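Local structure of botulinum neurotoxin type G (3MPP) at residues A[234-239]-A[306-311]; A[320-325]-A[395-400]; A[362-367]-A[374-379]. The protein uses this receptor-binding domain to attach the neurotoxin to the host cell surface, while its heavy chain also moves the protease light chain into the cytosol. The protein carries 4 engineered substitutions. All coordinates share one frame; numbering follows the deposited sequence.

Contact 1 of 3, residues A[234-239]-A[306-311]; sequences LRYDTQ and DYIYLN
Tyr236 is the residue of 234-239 that reaches across to 306-311, where it meets Asp306 and Ile308. The loop arrives at it from Leu234, whose backbone is hydrogen-bonded to Leu226 and Val302. At Tyr236 the ring carbon CG stands anti to the carbonyl carbon (chi1 -71°), and the long side chain carries its hydroxyl to Asp306, just ahead of strand 307-312. There OH donates a short hydrogen bond of 2.7 Å to Asp306 OD2. The receiving carboxylate has a further partner, since Arg303 N also hydrogen-bonds to Asp306 OD2, which should hold the acceptor in place. The phenol meets this oxygen from above the carboxylate plane, 38° out of it, although ring and carboxylate planes differ in tilt by just 20°. The methylene of Asp306 is also close, CB lying 3.2 Å from Tyr236 OH. A water gives a second bond to the hydroxyl, 2.9 Å from Tyr236 OH, and donates again to the carbonyl of Tyr307 at 2.7 Å from its O. The hydroxyl thus serves as donor and acceptor at once, tied to a side chain directly and to the strand backbone through solvent. Next to the hydroxyl, Ile308 CG2 sits at the ring edge, close to its plane, 3.9 Å from Tyr236 CE1. Beyond the tyrosine, Asp237 OD1 forms a salt bridge with Lys288 NZ. In the C-terminal receptor-binding subdomain, a beta trefoil, the contact thus pins the loop leading from helix 210-220 into strand 239-244 beside strand 307-312, with Ile287 of strand 285-289 touching both Tyr236 and Ile308.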
loop_
_atom_site.group_PDB
_atom_site.type_symbol
_atom_site.label_atom_id
_atom_site.label_comp_id
_atom_site.label_asym_id
_atom_site.label_seq_id
_atom_site.Cartn_x
_atom_site.Cartn_y
_atom_site.Cartn_z
ATOM N N LEU A 234 -8.929 -1.714 -5.139
ATOM C CA LEU A 234 -9.565 -0.554 -5.741
ATOM C C LEU A 234 -11.070 -0.821 -5.846
ATOM O O LEU A 234 -11.469 -1.919 -6.210
ATOM C CB LEU A 234 -8.986 -0.343 -7.142
ATOM C CG LEU A 234 -9.266 0.994 -7.830
ATOM C CD1 LEU A 234 -8.671 2.170 -7.047
ATOM C CD2 LEU A 234 -8.722 0.950 -9.256
ATOM N N ARG A 235 -11.897 0.185 -5.567
ATOM C CA ARG A 235 -13.352 -0.013 -5.563
ATOM C C ARG A 235 -14.163 0.995 -6.376
ATOM O O ARG A 235 -13.756 2.139 -6.563
ATOM C CB ARG A 235 -13.866 -0.044 -4.119
ATOM C CG ARG A 235 -13.320 -1.256 -3.362
ATOM C CD ARG A 235 -13.848 -1.432 -1.959
ATOM N NE ARG A 235 -13.049 -2.450 -1.270
ATOM C CZ ARG A 235 -13.415 -3.718 -1.111
ATOM N NH1 ARG A 235 -14.587 -4.140 -1.568
ATOM N NH2 ARG A 235 -12.615 -4.564 -0.479
ATOM N N TYR A 236 -15.334 0.556 -6.828
ATOM C CA TYR A 236 -16.299 1.433 -7.473
ATOM C C TYR A 236 -16.978 2.304 -6.427
ATOM O O TYR A 236 -16.957 1.983 -5.247
ATOM C CB TYR A 236 -17.365 0.605 -8.182
ATOM C CG TYR A 236 -16.864 -0.100 -9.408
ATOM C CD1 TYR A 236 -16.666 0.604 -10.592
ATOM C CD2 TYR A 236 -16.584 -1.469 -9.389
ATOM C CE1 TYR A 236 -16.197 -0.026 -11.727
ATOM C CE2 TYR A 236 -16.112 -2.117 -10.531
ATOM C CZ TYR A 236 -15.923 -1.371 -11.704
ATOM O OH TYR A 236 -15.469 -1.965 -12.864
ATOM N N ASP A 237 -17.587 3.398 -6.867
ATOM C CA ASP A 237 -18.439 4.200 -6.001
ATOM C C ASP A 237 -17.710 4.736 -4.773
ATOM O O ASP A 237 -18.319 4.941 -3.721
ATOM C CB ASP A 237 -19.676 3.390 -5.572
ATOM C CG ASP A 237 -20.528 2.937 -6.755
ATOM O OD1 ASP A 237 -20.388 3.498 -7.867
ATOM O OD2 ASP A 237 -21.347 2.017 -6.570
ATOM N N THR A 238 -16.412 4.983 -4.911
ATOM C CA THR A 238 -15.584 5.446 -3.801
ATOM C C THR A 238 -14.808 6.696 -4.215
ATOM O O THR A 238 -14.196 6.729 -5.291
ATOM C CB THR A 238 -14.574 4.343 -3.410
ATOM O OG1 THR A 238 -15.295 3.162 -3.043
ATOM C CG2 THR A 238 -13.630 4.791 -2.258
ATOM N N GLN A 239 -14.794 7.710 -3.358
ATOM C CA GLN A 239 -14.063 8.943 -3.687
ATOM C C GLN A 239 -12.551 8.764 -3.624
ATOM O O GLN A 239 -12.017 8.276 -2.627
ATOM C CB GLN A 239 -14.494 10.084 -2.775
ATOM C CG GLN A 239 -15.969 10.474 -2.949
ATOM C CD GLN A 239 -16.431 11.355 -1.821
ATOM O OE1 GLN A 239 -16.109 11.101 -0.666
ATOM N NE2 GLN A 239 -17.158 12.414 -2.145
ATOM N N ASP A 306 -11.674 -4.043 -16.592
ATOM C CA ASP A 306 -13.071 -3.590 -16.477
ATOM C C ASP A 306 -13.286 -2.341 -17.326
ATOM O O ASP A 306 -12.371 -1.534 -17.474
ATOM C CB ASP A 306 -13.423 -3.219 -15.030
ATOM C CG ASP A 306 -13.825 -4.425 -14.184
ATOM O OD1 ASP A 306 -13.869 -5.544 -14.724
ATOM O OD2 ASP A 306 -14.085 -4.247 -12.972
ATOM N N TYR A 307 -14.504 -2.189 -17.848
ATOM C CA TYR A 307 -14.927 -0.965 -18.521
ATOM C C TYR A 307 -15.581 -0.003 -17.521
ATOM O O TYR A 307 -16.511 -0.378 -16.801
ATOM C CB TYR A 307 -15.877 -1.302 -19.665
ATOM C CG TYR A 307 -15.182 -2.034 -20.793
ATOM C CD1 TYR A 307 -14.508 -1.339 -21.782
ATOM C CD2 TYR A 307 -15.193 -3.421 -20.860
ATOM C CE1 TYR A 307 -13.867 -2.000 -22.814
ATOM C CE2 TYR A 307 -14.554 -4.092 -21.888
ATOM C CZ TYR A 307 -13.894 -3.372 -22.862
ATOM O OH TYR A 307 -13.253 -4.026 -23.887
ATOM N N ILE A 308 -15.080 1.227 -17.459
ATOM C CA ILE A 308 -15.474 2.129 -16.388
ATOM C C ILE A 308 -15.689 3.534 -16.903
ATOM O O ILE A 308 -15.255 3.873 -18.015
ATOM C CB ILE A 308 -14.379 2.207 -15.287
ATOM C CG1 ILE A 308 -13.148 2.944 -15.840
ATOM C CG2 ILE A 308 -14.010 0.801 -14.806
ATOM C CD1 ILE A 308 -12.435 3.800 -14.854
ATOM N N TYR A 309 -16.391 4.336 -16.108
ATOM C CA TYR A 309 -16.363 5.786 -16.278
ATOM C C TYR A 309 -15.638 6.415 -15.107
ATOM O O TYR A 309 -15.662 5.880 -13.998
ATOM C CB TYR A 309 -17.775 6.386 -16.284
ATOM C CG TYR A 309 -18.749 5.774 -17.239
ATOM C CD1 TYR A 309 -18.527 5.813 -18.608
ATOM C CD2 TYR A 309 -19.929 5.199 -16.778
ATOM C CE1 TYR A 309 -19.454 5.279 -19.502
ATOM C CE2 TYR A 309 -20.865 4.660 -17.670
ATOM C CZ TYR A 309 -20.611 4.703 -19.029
ATOM O OH TYR A 309 -21.513 4.168 -19.926
ATOM N N LEU A 310 -15.049 7.586 -15.334
ATOM C CA LEU A 310 -14.497 8.352 -14.227
ATOM C C LEU A 310 -15.385 9.580 -14.008
ATOM O O LEU A 310 -15.337 10.523 -14.798
ATOM C CB LEU A 310 -13.039 8.757 -14.517
ATOM C CG LEU A 310 -11.988 7.630 -14.469
ATOM C CD1 LEU A 310 -10.574 8.126 -14.848
ATOM C CD2 LEU A 310 -11.953 6.996 -13.062
ATOM N N ASN A 311 -16.227 9.536 -12.976
ATOM C CA ASN A 311 -17.009 10.697 -12.554
ATOM C C ASN A 311 -16.110 11.617 -11.720
ATOM O O ASN A 311 -15.133 11.163 -11.116
ATOM C CB ASN A 311 -18.219 10.278 -11.704
ATOM C CG ASN A 311 -19.421 9.819 -12.541
ATOM O OD1 ASN A 311 -19.393 9.838 -13.767
ATOM N ND2 ASN A 311 -20.487 9.406 -11.861
HETATM O O HOH W 1 -17.228 -2.427 -15.173
#

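Contact 2 of 3, residues A[320-325]-A[395-400]; sequences YRVYVL and NYFCIS
Val322 and Val324 of strand 320-325 touch Phe397 and Ile399 of strand 394-400 inside the beta trefoil of the C-terminal receptor-binding subdomain. The two strands are not sheet neighbours: each pairs antiparallel with strand 332-339, and they meet through side chains alone. They converge along their length, the separation of CA atoms falling from 10.1 Å between Val322 CA and Phe397 CA to 7.4 Å between Val324 CA and Ile399 CA. At the wider end the contact is aliphatic against aromatic. With CG anti to the backbone N (chi1 -168°), Phe397 extends its ring across the gap and presents an edge, whose CE2 lies 4.3 Å from Val322 CG2; the methyl group is near the ring plane and not over a face. Phe377 of strand 373-382 touches Val322 and Val324 as well, and its ring meets that of Phe397 at about a right angle, thus joining the two ends of the contact. Polar partners lie outside the two segments: Arg321 forms a salt bridge with Asp348, a hydrogen bond to Asn311 and a cation-pi contact with Tyr309, whereas Ser400 OG bonds to the backbone N of Trp402, the inferred ganglioside-binding residue. Ser400 itself opens that inferred motif, so the buried apolar row adjoins its start, the Ile399 side chain being about 10 Å from that of Trp402. At the narrower end the packing is purely aliphatic. Val324 and Ile399 cross at about a right angle and touch by two pairs of methyl groups: Val324 CG1 lies 4.2 Å from Ile399 CG2, and Ile399 CD1, at the end of an extended side chain, lies 4.0 Å from Val324 CG2.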
loop_
_atom_site.group_PDB
_atom_site.type_symbol
_atom_site.label_atom_id
_atom_site.label_comp_id
_atom_site.label_asym_id
_atom_site.label_seq_id
_atom_site.Cartn_x
_atom_site.Cartn_y
_atom_site.Cartn_z
ATOM N N TYR A 320 -19.623 15.712 -13.064
ATOM C CA TYR A 320 -18.820 15.846 -14.267
ATOM C C TYR A 320 -18.236 14.479 -14.551
ATOM O O TYR A 320 -18.347 13.571 -13.737
ATOM C CB TYR A 320 -17.687 16.849 -14.073
ATOM C CG TYR A 320 -18.081 18.288 -14.316
ATOM C CD1 TYR A 320 -17.407 19.069 -15.249
ATOM C CD2 TYR A 320 -19.128 18.864 -13.610
ATOM C CE1 TYR A 320 -17.764 20.399 -15.467
ATOM C CE2 TYR A 320 -19.494 20.182 -13.823
ATOM C CZ TYR A 320 -18.808 20.943 -14.755
ATOM O OH TYR A 320 -19.174 22.254 -14.962
ATOM N N ARG A 321 -17.602 14.336 -15.702
ATOM C CA ARG A 321 -17.048 13.057 -16.094
ATOM C C ARG A 321 -15.909 13.334 -17.032
ATOM O O ARG A 321 -15.868 14.393 -17.668
ATOM C CB ARG A 321 -18.116 12.217 -16.801
ATOM C CG ARG A 321 -17.584 10.923 -17.419
ATOM C CD ARG A 321 -18.728 10.028 -17.866
ATOM N NE ARG A 321 -19.493 9.564 -16.716
ATOM C CZ ARG A 321 -20.614 8.858 -16.803
ATOM N NH1 ARG A 321 -21.114 8.536 -17.996
ATOM N NH2 ARG A 321 -21.232 8.474 -15.694
ATOM N N VAL A 322 -14.978 12.389 -17.112
ATOM C CA VAL A 322 -13.841 12.518 -18.001
ATOM C C VAL A 322 -14.226 12.058 -19.402
ATOM O O VAL A 322 -14.747 10.959 -19.567
ATOM C CB VAL A 322 -12.640 11.685 -17.498
ATOM C CG1 VAL A 322 -11.482 11.795 -18.472
ATOM C CG2 VAL A 322 -12.207 12.140 -16.071
ATOM N N TYR A 323 -13.971 12.903 -20.402
ATOM C CA TYR A 323 -14.230 12.541 -21.800
ATOM C C TYR A 323 -12.983 12.594 -22.675
ATOM O O TYR A 323 -12.115 13.455 -22.511
ATOM C CB TYR A 323 -15.332 13.411 -22.426
ATOM C CG TYR A 323 -16.715 13.156 -21.865
ATOM C CD1 TYR A 323 -17.571 12.240 -22.455
ATOM C CD2 TYR A 323 -17.153 13.831 -20.730
ATOM C CE1 TYR A 323 -18.843 12.011 -21.944
ATOM C CE2 TYR A 323 -18.409 13.604 -20.203
ATOM C CZ TYR A 323 -19.251 12.696 -20.813
ATOM O OH TYR A 323 -20.486 12.474 -20.265
ATOM N N VAL A 324 -12.921 11.672 -23.622
ATOM C CA VAL A 324 -11.864 11.654 -24.607
ATOM C C VAL A 324 -12.361 12.233 -25.937
ATOM O O VAL A 324 -13.422 11.847 -26.428
ATOM C CB VAL A 324 -11.367 10.220 -24.816
ATOM C CG1 VAL A 324 -10.434 10.142 -26.035
ATOM C CG2 VAL A 324 -10.656 9.742 -23.559
ATOM N N LEU A 325 -11.597 13.150 -26.520
ATOM C CA LEU A 325 -11.957 13.674 -27.833
ATOM C C LEU A 325 -11.663 12.608 -28.885
ATOM O O LEU A 325 -10.510 12.329 -29.177
ATOM C CB LEU A 325 -11.188 14.965 -28.119
ATOM C CG LEU A 325 -11.896 16.231 -27.629
ATOM C CD1 LEU A 325 -11.935 16.272 -26.113
ATOM C CD2 LEU A 325 -11.237 17.490 -28.190
ATOM N N ASN A 395 1.230 21.981 -18.420
ATOM C CA ASN A 395 1.088 20.533 -18.366
ATOM C C ASN A 395 -0.362 20.181 -18.056
ATOM O O ASN A 395 -0.930 20.701 -17.104
ATOM C CB ASN A 395 2.047 19.945 -17.317
ATOM C CG ASN A 395 3.500 20.109 -17.716
ATOM O OD1 ASN A 395 3.808 20.146 -18.908
ATOM N ND2 ASN A 395 4.394 20.211 -16.740
ATOM N N TYR A 396 -0.955 19.309 -18.869
ATOM C CA TYR A 396 -2.378 18.996 -18.758
ATOM C C TYR A 396 -2.624 17.499 -18.634
ATOM O O TYR A 396 -1.888 16.698 -19.213
ATOM C CB TYR A 396 -3.141 19.501 -19.986
ATOM C CG TYR A 396 -3.263 20.999 -20.047
ATOM C CD1 TYR A 396 -4.317 21.653 -19.423
ATOM C CD2 TYR A 396 -2.322 21.763 -20.723
ATOM C CE1 TYR A 396 -4.438 23.030 -19.474
ATOM C CE2 TYR A 396 -2.438 23.145 -20.786
ATOM C CZ TYR A 396 -3.496 23.768 -20.154
ATOM O OH TYR A 396 -3.614 25.136 -20.203
ATOM N N PHE A 397 -3.653 17.153 -17.860
ATOM C CA PHE A 397 -4.257 15.819 -17.828
ATOM C C PHE A 397 -4.674 15.508 -19.265
ATOM O O PHE A 397 -5.498 16.215 -19.833
ATOM C CB PHE A 397 -5.490 15.908 -16.911
ATOM C CG PHE A 397 -6.110 14.572 -16.514
ATOM C CD1 PHE A 397 -5.346 13.415 -16.386
ATOM C CD2 PHE A 397 -7.475 14.514 -16.200
ATOM C CE1 PHE A 397 -5.944 12.202 -15.987
ATOM C CE2 PHE A 397 -8.075 13.318 -15.800
ATOM C CZ PHE A 397 -7.306 12.164 -15.684
ATOM N N CYS A 398 -4.090 14.472 -19.870
ATOM C CA CYS A 398 -4.319 14.224 -21.286
ATOM C C CYS A 398 -4.401 12.733 -21.566
ATOM O O CYS A 398 -4.177 11.913 -20.680
ATOM C CB CYS A 398 -3.174 14.826 -22.127
ATOM S SG CYS A 398 -1.616 13.920 -21.955
ATOM N N ILE A 399 -4.733 12.396 -22.807
ATOM C CA ILE A 399 -4.572 11.036 -23.309
ATOM C C ILE A 399 -3.561 11.104 -24.450
ATOM O O ILE A 399 -3.606 12.048 -25.251
ATOM C CB ILE A 399 -5.928 10.426 -23.762
ATOM C CG1 ILE A 399 -5.749 8.967 -24.215
ATOM C CG2 ILE A 399 -6.577 11.267 -24.854
ATOM C CD1 ILE A 399 -7.066 8.174 -24.318
ATOM N N SER A 400 -2.627 10.146 -24.509
ATOM C CA SER A 400 -1.584 10.183 -25.535
ATOM C C SER A 400 -1.199 8.805 -26.082
ATOM O O SER A 400 -1.093 7.837 -25.332
ATOM C CB SER A 400 -0.342 10.888 -24.984
ATOM O OG SER A 400 0.671 10.950 -25.961
#

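Contact 3 of 3, residues A[362-367]-A[374-379]; sequences NCQILC and FGLFGI
Ile365 sets its CG2 anti to the backbone N, and Phe377 turns its ring beside its own backbone N (chi1 -76°), which brings methyl and ring together across the beta hairpin of strands 364-368 and 373-382. The result is a well-centred CH-pi contact: Ile365 CG2 stands 3.7 Å from the centroid of the Phe377 ring, 6° off its normal. CD1 of the same isoleucine reaches the ring at CD2, so both branches of the side chain lean on the phenylalanine. The segments 364-367 and 374-379 are antiparallel but splayed, their directions 142° apart, and direct backbone bonding is correspondingly uneven. Phe377 N donates a nearly straight bond of 2.8 Å to Ile365 O, but the reciprocal link is made by a water that accepts from Ile365 N and donates to Phe377 O. Trp420 NE1 also hydrogen-bonds to Phe377 O. Leu366 and Leu376 form the next, non-hydrogen-bonded pair on the face opposite to that of Cys367, where Leu376 CD2 lies 3.7 Å from Leu366 CB. The bond from Cys367 N to Gly375 O is weak, and a stronger one, in the carbonyl plane, runs from Phe374 N to Cys367 O at 2.9 Å. Cys367 therefore deals with two successive residues opposite it. Gly375 has a positive phi, and at its backbone angles a CB would collide with the carbonyl O of Phe374. Strands 320-325 and 394-400 pack against Cys367, Phe374 and Phe377, placing this side of the hairpin in the beta-trefoil core of the C-terminal receptor-binding subdomain. Trp402, the inferred ganglioside-binding residue, has its side chain about 8 Å from Gly375. At the turn end of the hairpin Cys367 SG makes an oblique sulfur-aromatic contact with the Phe374 ring, 3.8 Å from its CD2.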
loop_
_atom_site.group_PDB
_atom_site.type_symbol
_atom_site.label_atom_id
_atom_site.label_comp_id
_atom_site.label_asym_id
_atom_site.label_seq_id
_atom_site.Cartn_x
_atom_site.Cartn_y
_atom_site.Cartn_z
ATOM N N ASN A 362 0.362 0.900 -8.840
ATOM C CA ASN A 362 0.077 1.714 -10.014
ATOM C C ASN A 362 -0.846 1.028 -11.019
ATOM O O ASN A 362 -0.929 -0.189 -11.075
ATOM C CB ASN A 362 1.381 2.075 -10.716
ATOM C CG ASN A 362 2.299 2.889 -9.835
ATOM O OD1 ASN A 362 2.008 4.046 -9.513
ATOM N ND2 ASN A 362 3.404 2.281 -9.415
ATOM N N CYS A 363 -1.516 1.824 -11.836
ATOM C CA CYS A 363 -2.353 1.293 -12.900
ATOM C C CYS A 363 -2.345 2.297 -14.040
ATOM O O CYS A 363 -1.882 3.425 -13.873
ATOM C CB CYS A 363 -3.784 1.047 -12.399
ATOM S SG CYS A 363 -4.641 2.565 -11.926
ATOM N N GLN A 364 -2.825 1.871 -15.204
ATOM C CA GLN A 364 -2.879 2.728 -16.388
ATOM C C GLN A 364 -4.331 2.858 -16.818
ATOM O O GLN A 364 -5.150 1.991 -16.505
ATOM C CB GLN A 364 -2.075 2.109 -17.543
ATOM C CG GLN A 364 -0.573 1.923 -17.253
ATOM C CD GLN A 364 -0.270 0.710 -16.381
ATOM O OE1 GLN A 364 -0.857 -0.369 -16.552
ATOM N NE2 GLN A 364 0.663 0.879 -15.449
ATOM N N ILE A 365 -4.658 3.932 -17.532
ATOM C CA ILE A 365 -6.036 4.125 -17.994
ATOM C C ILE A 365 -6.037 4.248 -19.509
ATOM O O ILE A 365 -5.421 5.155 -20.055
ATOM C CB ILE A 365 -6.687 5.372 -17.356
ATOM C CG1 ILE A 365 -6.568 5.305 -15.835
ATOM C CG2 ILE A 365 -8.161 5.499 -17.798
ATOM C CD1 ILE A 365 -6.495 6.646 -15.134
ATOM N N LEU A 366 -6.730 3.316 -20.163
ATOM C CA LEU A 366 -6.769 3.188 -21.604
ATOM C C LEU A 366 -8.134 3.631 -22.140
ATOM O O LEU A 366 -9.148 3.490 -21.467
ATOM C CB LEU A 366 -6.516 1.714 -21.977
ATOM C CG LEU A 366 -6.815 1.221 -23.396
ATOM C CD1 LEU A 366 -5.873 1.835 -24.409
ATOM C CD2 LEU A 366 -6.763 -0.312 -23.491
ATOM N N CYS A 367 -8.150 4.191 -23.343
ATOM C CA CYS A 367 -9.398 4.396 -24.064
ATOM C C CYS A 367 -9.276 3.859 -25.482
ATOM O O CYS A 367 -8.350 4.230 -26.219
ATOM C CB CYS A 367 -9.797 5.871 -24.101
ATOM S SG CYS A 367 -11.443 6.169 -24.814
ATOM N N PHE A 374 -6.988 5.170 -28.546
ATOM C CA PHE A 374 -6.755 6.605 -28.375
ATOM C C PHE A 374 -5.523 6.916 -27.522
ATOM O O PHE A 374 -5.046 8.047 -27.504
ATOM C CB PHE A 374 -8.014 7.309 -27.845
ATOM C CG PHE A 374 -9.197 7.177 -28.760
ATOM C CD1 PHE A 374 -9.219 7.829 -29.983
ATOM C CD2 PHE A 374 -10.273 6.380 -28.414
ATOM C CE1 PHE A 374 -10.292 7.693 -30.839
ATOM C CE2 PHE A 374 -11.355 6.244 -29.269
ATOM C CZ PHE A 374 -11.363 6.903 -30.483
ATOM N N GLY A 375 -5.010 5.905 -26.828
ATOM C CA GLY A 375 -3.831 6.066 -25.996
ATOM C C GLY A 375 -4.092 5.826 -24.518
ATOM O O GLY A 375 -5.150 5.318 -24.151
ATOM N N LEU A 376 -3.113 6.175 -23.685
ATOM C CA LEU A 376 -3.239 6.067 -22.234
ATOM C C LEU A 376 -3.353 7.467 -21.626
ATOM O O LEU A 376 -2.840 8.444 -22.201
ATOM C CB LEU A 376 -2.009 5.339 -21.652
ATOM C CG LEU A 376 -1.774 3.897 -22.129
ATOM C CD1 LEU A 376 -0.530 3.258 -21.404
ATOM C CD2 LEU A 376 -3.029 3.089 -21.887
ATOM N N PHE A 377 -4.042 7.577 -20.489
ATOM C CA PHE A 377 -4.063 8.827 -19.726
ATOM C C PHE A 377 -2.670 9.127 -19.191
ATOM O O PHE A 377 -1.942 8.227 -18.744
ATOM C CB PHE A 377 -5.007 8.734 -18.516
ATOM C CG PHE A 377 -6.469 8.831 -18.853
ATOM C CD1 PHE A 377 -6.948 8.513 -20.126
ATOM C CD2 PHE A 377 -7.384 9.188 -17.866
ATOM C CE1 PHE A 377 -8.304 8.609 -20.420
ATOM C CE2 PHE A 377 -8.742 9.275 -18.155
ATOM C CZ PHE A 377 -9.203 8.991 -19.426
ATOM N N GLY A 378 -2.319 10.405 -19.186
ATOM C CA GLY A 378 -1.025 10.848 -18.706
ATOM C C GLY A 378 -1.056 12.342 -18.470
ATOM O O GLY A 378 -2.130 12.940 -18.254
ATOM N N ILE A 379 0.119 12.943 -18.510
ATOM C CA ILE A 379 0.264 14.382 -18.348
ATOM C C ILE A 379 1.165 14.852 -19.479
ATOM O O ILE A 379 2.258 14.292 -19.694
ATOM C CB ILE A 379 0.870 14.736 -16.980
ATOM C CG1 ILE A 379 -0.022 14.213 -15.852
ATOM C CG2 ILE A 379 1.040 16.260 -16.823
ATOM C CD1 ILE A 379 0.559 14.429 -14.447
HETATM O O HOH W 2 -2.565 5.686 -18.032
#

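How the contacts relate
From the N terminus, contact 1 comes first: it closes a loop of 66 residues between 234-239 and 306-311 before contact 2 opens. Strand 307-312 then turns back into strand 320-325, so contacts 1 and 2 are joined by neighbouring strands, with Leu310 O probably hydrogen-bonded to Val322 N and Asn311 OD1 to Arg321 NE. Contact 2 spans 69 residues to 395-400, and the short hairpin of contact 3 falls within that span. Strand 373-382 pairs with 394-400 through Gly378 N and Cys398 O, linking contacts 3 and 2. Leu310, in segment 306-311, packs on Phe377, joining the strand of contact 1 to the hairpin of contact 3.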